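Local coordinates for protein anopheles gambiae adenosine kinase (Anopheles gambiae, PDB 3LOO) that phosphorylates adenosine to AMP with ATP as phosphate donor, as an adenosine kinase of the pfkB carbohydrate kinase family, at residues Ile114-Glu117 / Arg118-Asn122; Ala214-Val217 / Pro218-Lys222; Phe236-Glu239 / Thr240-Ile243. All blocks are in the same frame, centred on the assembly; numbering follows the deposited sequence.

How the contacts relate
From the N terminus, contact 1 comes first, on helix 110-122 between the parallel strands 100-107 and 125-131 at one edge of the main sheet. Contact 2 follows around the short helix 216-220, after strand 207-211, and contact 3 where strand 234-238 turns into helix 239-248. Each closes one or two helical turns and no long loop; the three lie in series, without nesting or crossing. Contact 1 is far from the others, its centre about 29 Å from each, across the chain's centre. Contacts 2 and 3 touch: the A214-P215 corner packs on T240 and E241, tying the loop after strand 207-211 to the start of helix 239-248.

Contact 1: residues Ile114-Glu117 / Arg118-Asn122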
loop_
_atom_site.group_PDB
_atom_site.type_symbol
_atom_site.label_atom_id
_atom_site.label_comp_id
_atom_site.label_asym_id
_atom_site.label_seq_id
_atom_site.Cartn_x
_atom_site.Cartn_y
_atom_site.Cartn_z
ATOM N N ILE A 114 9.937 -17.015 1.183
ATOM C CA ILE A 114 10.690 -15.769 1.310
ATOM C C ILE A 114 9.808 -14.657 1.918
ATOM O O ILE A 114 10.249 -13.935 2.835
ATOM C CB ILE A 114 11.296 -15.289 -0.056
ATOM C CG1 ILE A 114 12.409 -16.244 -0.549
ATOM C CG2 ILE A 114 11.841 -13.866 0.067
ATOM C CD1 ILE A 114 12.526 -16.307 -2.086
ATOM N N LEU A 115 8.567 -14.523 1.416
ATOM C CA LEU A 115 7.624 -13.483 1.908
ATOM C C LEU A 115 7.235 -13.760 3.378
ATOM O O LEU A 115 7.323 -12.901 4.229
ATOM C CB LEU A 115 6.361 -13.441 1.035
ATOM C CG LEU A 115 6.581 -13.033 -0.429
ATOM C CD1 LEU A 115 5.222 -12.802 -1.094
ATOM C CD2 LEU A 115 7.484 -11.770 -0.540
ATOM N N GLU A 116 6.792 -14.968 3.646
ATOM C CA GLU A 116 6.452 -15.400 5.000
ATOM C C GLU A 116 7.536 -15.114 6.030
ATOM O O GLU A 116 7.290 -14.513 7.076
ATOM C CB GLU A 116 6.259 -16.891 4.966
ATOM C CG GLU A 116 4.859 -17.325 4.858
ATOM C CD GLU A 116 4.358 -17.828 6.161
ATOM O OE1 GLU A 116 3.206 -18.332 6.226
ATOM O OE2 GLU A 116 5.131 -17.708 7.126
ATOM N N GLU A 117 8.745 -15.580 5.728
ATOM C CA GLU A 117 9.847 -15.432 6.651
ATOM C C GLU A 117 10.198 -13.988 6.882
ATOM O O GLU A 117 10.340 -13.609 8.035
ATOM C CB GLU A 117 11.064 -16.262 6.214
ATOM C CG GLU A 117 10.726 -17.745 6.336
ATOM C CD GLU A 117 11.866 -18.674 5.976
ATOM O OE1 GLU A 117 12.702 -18.307 5.120
ATOM O OE2 GLU A 117 11.903 -19.792 6.550
ATOM N N ARG A 118 10.335 -13.174 5.823
ATOM C CA ARG A 118 10.631 -11.740 6.022
ATOM C C ARG A 118 9.534 -11.006 6.810
ATOM O O ARG A 118 9.818 -10.231 7.727
ATOM C CB ARG A 118 10.843 -10.974 4.692
ATOM C CG ARG A 118 11.943 -11.530 3.801
ATOM C CD ARG A 118 13.383 -11.034 4.120
ATOM N NE ARG A 118 14.344 -11.904 3.412
ATOM C CZ ARG A 118 14.667 -11.828 2.112
ATOM N NH1 ARG A 118 14.153 -10.880 1.316
ATOM N NH2 ARG A 118 15.523 -12.708 1.599
ATOM N N ALA A 119 8.277 -11.205 6.441
ATOM C CA ALA A 119 7.220 -10.470 7.126
ATOM C C ALA A 119 7.083 -10.954 8.601
ATOM O O ALA A 119 6.977 -10.134 9.499
ATOM C CB ALA A 119 5.901 -10.547 6.362
ATOM N N THR A 120 7.137 -12.260 8.837
ATOM C CA THR A 120 7.132 -12.785 10.226
ATOM C C THR A 120 8.345 -12.301 11.043
ATOM O O THR A 120 8.177 -11.932 12.176
ATOM C CB THR A 120 6.997 -14.339 10.285
ATOM O OG1 THR A 120 5.713 -14.708 9.759
ATOM C CG2 THR A 120 7.056 -14.864 11.775
ATOM N N SER A 121 9.543 -12.271 10.460
ATOM C CA SER A 121 10.708 -11.708 11.170
ATOM C C SER A 121 10.545 -10.279 11.620
ATOM O O SER A 121 11.017 -9.935 12.700
ATOM C CB SER A 121 11.971 -11.779 10.342
ATOM O OG SER A 121 12.106 -13.124 9.967
ATOM N N ASN A 122 9.888 -9.466 10.792
ATOM C CA ASN A 122 9.600 -8.075 11.126
ATOM C C ASN A 122 8.518 -7.892 12.181
ATOM O O ASN A 122 8.413 -6.799 12.752
ATOM C CB ASN A 122 9.252 -7.272 9.854
ATOM C CG ASN A 122 10.440 -7.141 8.902
ATOM O OD1 ASN A 122 11.586 -6.964 9.331
ATOM N ND2 ASN A 122 10.177 -7.239 7.612
#
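E117 O is gripped by two donors of S121, OG at 2.7 Å and the backbone N at 2.9 Å, which reach it from opposite faces of its carbonyl plane. The hydroxyl can fold back in this way because S121 OG stands beside its own backbone N, anti to the carbonyl carbon (chi1 -54°), which carries OG to the carbonyl four residues earlier. One residue earlier, E116 O accepts the backbone N of T120 at 2.9 Å. T120 OG1 leans toward the same oxygen at 3.1 Å, a weak and unsettled bond, since the hydroxyl may turn to a different acceptor; E116 and T120 run side by side. The i to i+4 ladder continues from A119 N to L115 O (2.9 Å) and from R118 N to I114 O. Beside this last bond, I114 and R118 point the same way. The arginine chain bends at chi2 (-85°), which brings its guanidinium back along the helix, where I114 CG2 lies over one face, offset toward the rim, 4.0 Å from R118 CZ. On the inner side, L115 and A119 pack on helix 82-94 and E116 reaches strand 125-131, whereas E117, R118, T120 and S121 are exposed. This is an amphipathic helix of a beta-alpha-beta crossover, the connection from strand 100-107 to the parallel strand 125-131 in the Rossmann-like core of pfkB kinases.

Contact 2: residues Ala214-Val217 / Pro218-Lys222; sequences APFV and PQFYK
F216 CB sits over the centre of the F220 ring, 4.0 Å from its centroid and 4° off the ring normal, a CH-pi contact one helical turn apart. The F216 ring meets F220 obliquely, the planes 46° apart and CD1 of F216 3.9 Å from CD2 of F220. With CG placed between its backbone N and carbonyl carbon (chi1 73°), F216 swings its ring toward L57 and the bound dinucleotide. Next to it V217 CG1 packs at 4.3 Å from Y221 CD2, and the Y221 ring receives F220 CB over one face. Y221 OH, at the edge of the F220 ring, is hydrogen-bonded to T188 OG1 of helix 187-203. P218 follows V217 without an amide hydrogen to give, its CG lying 3.4 Å from P215 O, which takes a weak bond from Q219 N. Farther out the backbone closes on F216 O, which accepts F220 N at 2.8 Å, and on V217 O, which accepts Y221 N at 2.9 Å. Y221 leaves helical geometry at the N-cap position before helix 222-228. This short helix follows strand 207-211 in the alpha/beta core, with F216 beside the nucleotide pocket.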
loop_
_atom_site.group_PDB
_atom_site.type_symbol
_atom_site.label_atom_id
_atom_site.label_comp_id
_atom_site.label_asym_id
_atom_site.label_seq_id
_atom_site.Cartn_x
_atom_site.Cartn_y
_atom_site.Cartn_z
ATOM N N ALA A 214 -1.967 3.517 -7.396
ATOM C CA ALA A 214 -1.402 3.776 -8.735
ATOM C C ALA A 214 -2.459 4.445 -9.587
ATOM O O ALA A 214 -3.653 4.199 -9.385
ATOM C CB ALA A 214 -0.959 2.459 -9.428
ATOM N N PRO A 215 -2.028 5.201 -10.614
ATOM C CA PRO A 215 -3.001 5.829 -11.522
ATOM C C PRO A 215 -4.031 4.882 -12.086
ATOM O O PRO A 215 -5.181 5.288 -12.274
ATOM C CB PRO A 215 -2.107 6.413 -12.632
ATOM C CG PRO A 215 -0.933 6.868 -11.829
ATOM C CD PRO A 215 -0.666 5.696 -10.883
ATOM N N PHE A 216 -3.669 3.623 -12.315
ATOM C CA PHE A 216 -4.651 2.713 -12.910
ATOM C C PHE A 216 -5.787 2.385 -12.002
ATOM O O PHE A 216 -6.811 1.889 -12.458
ATOM C CB PHE A 216 -4.034 1.407 -13.477
ATOM C CG PHE A 216 -3.587 0.403 -12.446
ATOM C CD1 PHE A 216 -4.481 -0.477 -11.845
ATOM C CD2 PHE A 216 -2.227 0.258 -12.158
ATOM C CE1 PHE A 216 -4.043 -1.455 -10.906
ATOM C CE2 PHE A 216 -1.787 -0.736 -11.219
ATOM C CZ PHE A 216 -2.694 -1.577 -10.611
ATOM N N VAL A 217 -5.623 2.601 -10.696
ATOM C CA VAL A 217 -6.725 2.260 -9.818
ATOM C C VAL A 217 -8.012 3.117 -10.058
ATOM O O VAL A 217 -9.076 2.566 -10.301
ATOM C CB VAL A 217 -6.273 2.198 -8.310
ATOM C CG1 VAL A 217 -7.499 2.151 -7.423
ATOM C CG2 VAL A 217 -5.318 0.957 -8.104
ATOM N N PRO A 218 -7.910 4.462 -9.995
ATOM C CA PRO A 218 -9.125 5.242 -10.352
ATOM C C PRO A 218 -9.531 5.149 -11.844
ATOM O O PRO A 218 -10.743 5.250 -12.177
ATOM C CB PRO A 218 -8.732 6.695 -10.009
ATOM C CG PRO A 218 -7.204 6.722 -9.984
ATOM C CD PRO A 218 -6.790 5.319 -9.537
ATOM N N GLN A 219 -8.539 4.929 -12.719
ATOM C CA GLN A 219 -8.800 4.733 -14.131
ATOM C C GLN A 219 -9.553 3.447 -14.405
ATOM O O GLN A 219 -10.357 3.421 -15.322
ATOM C CB GLN A 219 -7.506 4.725 -14.935
ATOM C CG GLN A 219 -6.930 6.096 -15.058
ATOM C CD GLN A 219 -5.454 6.083 -15.336
ATOM O OE1 GLN A 219 -4.886 5.028 -15.645
ATOM N NE2 GLN A 219 -4.807 7.252 -15.209
ATOM N N PHE A 220 -9.263 2.373 -13.657
ATOM C CA PHE A 220 -9.874 1.053 -13.926
ATOM C C PHE A 220 -11.134 0.769 -13.089
ATOM O O PHE A 220 -12.002 -0.018 -13.485
ATOM C CB PHE A 220 -8.875 -0.069 -13.610
ATOM C CG PHE A 220 -7.801 -0.315 -14.673
ATOM C CD1 PHE A 220 -7.535 0.595 -15.710
ATOM C CD2 PHE A 220 -7.011 -1.453 -14.578
ATOM C CE1 PHE A 220 -6.507 0.360 -16.645
ATOM C CE2 PHE A 220 -5.950 -1.692 -15.510
ATOM C CZ PHE A 220 -5.711 -0.779 -16.553
ATOM N N TYR A 221 -11.214 1.362 -11.897
ATOM C CA TYR A 221 -12.254 0.949 -10.938
ATOM C C TYR A 221 -12.913 2.192 -10.334
ATOM O O TYR A 221 -13.015 2.352 -9.092
ATOM C CB TYR A 221 -11.647 0.060 -9.828
ATOM C CG TYR A 221 -10.633 -0.939 -10.291
ATOM C CD1 TYR A 221 -10.997 -2.046 -11.087
ATOM C CD2 TYR A 221 -9.288 -0.816 -9.891
ATOM C CE1 TYR A 221 -10.037 -2.986 -11.514
ATOM C CE2 TYR A 221 -8.355 -1.756 -10.266
ATOM C CZ TYR A 221 -8.719 -2.817 -11.092
ATOM O OH TYR A 221 -7.741 -3.707 -11.464
ATOM N N LYS A 222 -13.338 3.099 -11.213
ATOM C CA LYS A 222 -13.838 4.389 -10.753
ATOM C C LYS A 222 -15.063 4.219 -9.859
ATOM O O LYS A 222 -15.157 4.846 -8.787
ATOM C CB LYS A 222 -14.189 5.298 -11.928
ATOM C CG LYS A 222 -14.462 6.705 -11.494
ATOM C CD LYS A 222 -15.846 7.116 -11.904
ATOM C CE LYS A 222 -16.204 8.459 -11.303
ATOM N NZ LYS A 222 -16.951 9.284 -12.273
#

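Contact 3: residues Phe236-Glu239 / Thr240-Ile243; sequences FGNE and TEAI. With B4P (bis(adenosine)-5'-tetraphosphate), chain D.
N238 and E241, the ends of the NXXE motif of pfkB kinases, hold each other through a capping box. N238 OD1 accepts E241 N at 3.0 Å, nearly in line with its C=O, and more weakly T240 N; in return E241 OE1 accepts N238 N at 3.0 Å, from above the carboxylate plane. The amide and carboxylate are stacked, 23° between planes; N238 CG, between its backbone N and carbonyl carbon (chi1 72°), and the bend of E241 at chi2 bring them together. Backbone bonds begin the helix, from A242 N to N238 O and from I243 N to E239 O, both 3.0 Å. One water accepts from N238 ND2 and donates to E241 OE2, bridging the two groups. The same ND2 donates to O1G of bis(adenosine)-5'-tetraphosphate at 2.9 Å, nearly straight at 166°. The cap thus fixes the amide's rotation, oxygen to the helix and nitrogen to the phosphate. The E241 side chain comes within about 4 Å of a bound magnesium ion, consistent with the motif's magnesium and phosphate role in the family. Strand 234-238 lies between strands 207-211 and 276-281; A242 and I243 pack against L256 of helix 256-264, T240 and E241 against P215.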
loop_
_atom_site.group_PDB
_atom_site.type_symbol
_atom_site.label_atom_id
_atom_site.label_comp_id
_atom_site.label_asym_id
_atom_site.label_seq_id
_atom_site.Cartn_x
_atom_site.Cartn_y
_atom_site.Cartn_z
ATOM N N PHE A 236 -4.642 7.812 1.504
ATOM C CA PHE A 236 -3.269 8.165 1.141
ATOM C C PHE A 236 -3.134 8.052 -0.382
ATOM O O PHE A 236 -3.833 7.245 -1.025
ATOM C CB PHE A 236 -2.282 7.164 1.750
ATOM C CG PHE A 236 -2.375 7.017 3.261
ATOM C CD1 PHE A 236 -1.662 7.860 4.092
ATOM C CD2 PHE A 236 -3.142 5.984 3.833
ATOM C CE1 PHE A 236 -1.700 7.692 5.518
ATOM C CE2 PHE A 236 -3.216 5.822 5.232
ATOM C CZ PHE A 236 -2.486 6.674 6.070
ATOM N N GLY A 237 -2.221 8.834 -0.956
ATOM C CA GLY A 237 -1.863 8.660 -2.372
ATOM C C GLY A 237 -0.766 9.629 -2.742
ATOM O O GLY A 237 -0.463 10.549 -1.976
ATOM N N ASN A 238 -0.142 9.424 -3.890
ATOM C CA ASN A 238 0.845 10.406 -4.316
ATOM C C ASN A 238 0.208 11.431 -5.279
ATOM O O ASN A 238 -0.992 11.378 -5.571
ATOM C CB ASN A 238 2.129 9.735 -4.862
ATOM C CG ASN A 238 1.928 9.068 -6.222
ATOM O OD1 ASN A 238 0.963 9.334 -6.917
ATOM N ND2 ASN A 238 2.829 8.145 -6.572
ATOM N N GLU A 239 0.991 12.375 -5.745
ATOM C CA GLU A 239 0.430 13.486 -6.509
ATOM C C GLU A 239 -0.161 12.999 -7.837
ATOM O O GLU A 239 -1.184 13.487 -8.274
ATOM C CB GLU A 239 1.496 14.560 -6.735
ATOM C CG GLU A 239 2.494 14.261 -7.822
ATOM C CD GLU A 239 3.814 13.824 -7.253
ATOM O OE1 GLU A 239 3.884 12.750 -6.605
ATOM O OE2 GLU A 239 4.793 14.595 -7.431
ATOM N N THR A 240 0.463 11.985 -8.422
ATOM C CA THR A 240 0.115 11.491 -9.740
ATOM C C THR A 240 -1.194 10.719 -9.630
ATOM O O THR A 240 -2.004 10.787 -10.515
ATOM C CB THR A 240 1.276 10.626 -10.301
ATOM O OG1 THR A 240 2.457 11.452 -10.409
ATOM C CG2 THR A 240 0.930 10.057 -11.671
ATOM N N GLU A 241 -1.428 10.064 -8.491
ATOM C CA GLU A 241 -2.653 9.315 -8.248
ATOM C C GLU A 241 -3.795 10.240 -7.951
ATOM O O GLU A 241 -4.941 9.994 -8.371
ATOM C CB GLU A 241 -2.430 8.329 -7.071
ATOM C CG GLU A 241 -1.554 7.143 -7.505
ATOM C CD GLU A 241 -0.559 6.648 -6.449
ATOM O OE1 GLU A 241 -0.747 6.843 -5.220
ATOM O OE2 GLU A 241 0.428 6.007 -6.872
ATOM N N ALA A 242 -3.507 11.300 -7.204
ATOM C CA ALA A 242 -4.505 12.325 -6.939
ATOM C C ALA A 242 -5.014 13.024 -8.247
ATOM O O ALA A 242 -6.233 13.209 -8.450
ATOM C CB ALA A 242 -3.980 13.339 -5.907
ATOM N N ILE A 243 -4.082 13.403 -9.108
ATOM C CA ILE A 243 -4.417 13.950 -10.461
ATOM C C ILE A 243 -5.188 12.932 -11.311
ATOM O O ILE A 243 -6.230 13.258 -11.896
ATOM C CB ILE A 243 -3.130 14.477 -11.148
ATOM C CG1 ILE A 243 -2.659 15.698 -10.362
ATOM C CG2 ILE A 243 -3.330 14.731 -12.700
ATOM C CD1 ILE A 243 -1.166 16.100 -10.613
HETATM P PA B4P D . 7.073 2.357 -5.331
HETATM O O1A B4P D . 8.556 2.161 -5.055
HETATM O O2A B4P D . 6.647 2.548 -6.786
HETATM O O3A B4P D . 6.685 3.747 -4.628
HETATM P PB B4P D . 5.546 3.827 -3.516
HETATM O O1B B4P D . 5.976 3.130 -2.223
HETATM O O2B B4P D . 4.157 3.577 -4.080
HETATM O O3B B4P D . 5.954 5.437 -3.425
HETATM P PG B4P D . 5.014 6.713 -3.706
HETATM O O1G B4P D . 5.138 7.210 -5.106
HETATM O O2G B4P D . 3.612 6.319 -3.285
HETATM O O3G B4P D . 5.546 7.825 -2.684
HETATM P PD B4P D . 6.352 9.199 -2.939
HETATM O O1D B4P D . 7.335 8.961 -4.026
HETATM O O2D B4P D . 5.438 10.390 -2.987
HETATM O O5E B4P D . 6.203 1.186 -4.616
HETATM C C5E B4P D . 6.807 -0.078 -4.780
HETATM C C4E B4P D . 5.970 -1.233 -4.310
HETATM O O4E B4P D . 4.708 -1.316 -4.973
HETATM C C3E B4P D . 6.681 -2.501 -4.694
HETATM O O3E B4P D . 7.250 -2.994 -3.465
HETATM C C2E B4P D . 5.584 -3.435 -5.192
HETATM O O2E B4P D . 5.571 -4.733 -4.586
HETATM C C1E B4P D . 4.285 -2.653 -4.921
HETATM N N9A B4P D . 3.307 -2.922 -5.991
HETATM C C8A B4P D . 3.382 -2.586 -7.312
HETATM N N7A B4P D . 2.256 -3.049 -7.929
HETATM C C5A B4P D . 1.484 -3.706 -7.013
HETATM C C6A B4P D . 0.245 -4.366 -7.043
HETATM N N6A B4P D . -0.489 -4.526 -8.188
HETATM N N1A B4P D . -0.229 -4.923 -5.900
HETATM C C2A B4P D . 0.444 -4.805 -4.728
HETATM N N3A B4P D . 1.624 -4.166 -4.672
HETATM C C4A B4P D . 2.154 -3.605 -5.789
HETATM O O5F B4P D . 7.187 9.227 -1.571
HETATM C C5F B4P D . 6.577 8.979 -0.309
HETATM C C4F B4P D . 7.515 9.562 0.747
HETATM O O4F B4P D . 8.878 9.146 0.544
HETATM C C3F B4P D . 7.599 11.073 0.627
HETATM O O3F B4P D . 6.467 11.666 1.250
HETATM C C2F B4P D . 8.912 11.378 1.322
HETATM O O2F B4P D . 8.728 11.425 2.751
HETATM C C1F B4P D . 9.795 10.185 0.910
HETATM N N9B B4P D . 10.560 10.595 -0.310
HETATM C C8B B4P D . 10.269 10.250 -1.581
HETATM N N7B B4P D . 11.152 10.802 -2.448
HETATM C C5B B4P D . 12.043 11.528 -1.742
HETATM C C6B B4P D . 13.147 12.320 -2.049
HETATM N N6B B4P D . 13.519 12.457 -3.347
HETATM N N1B B4P D . 13.849 12.926 -1.043
HETATM C C2B B4P D . 13.482 12.788 0.256
HETATM N N3B B4P D . 12.403 12.037 0.615
HETATM C C4B B4P D . 11.648 11.395 -0.331
HETATM O O HOH W 1 1.956 6.933 -9.015
#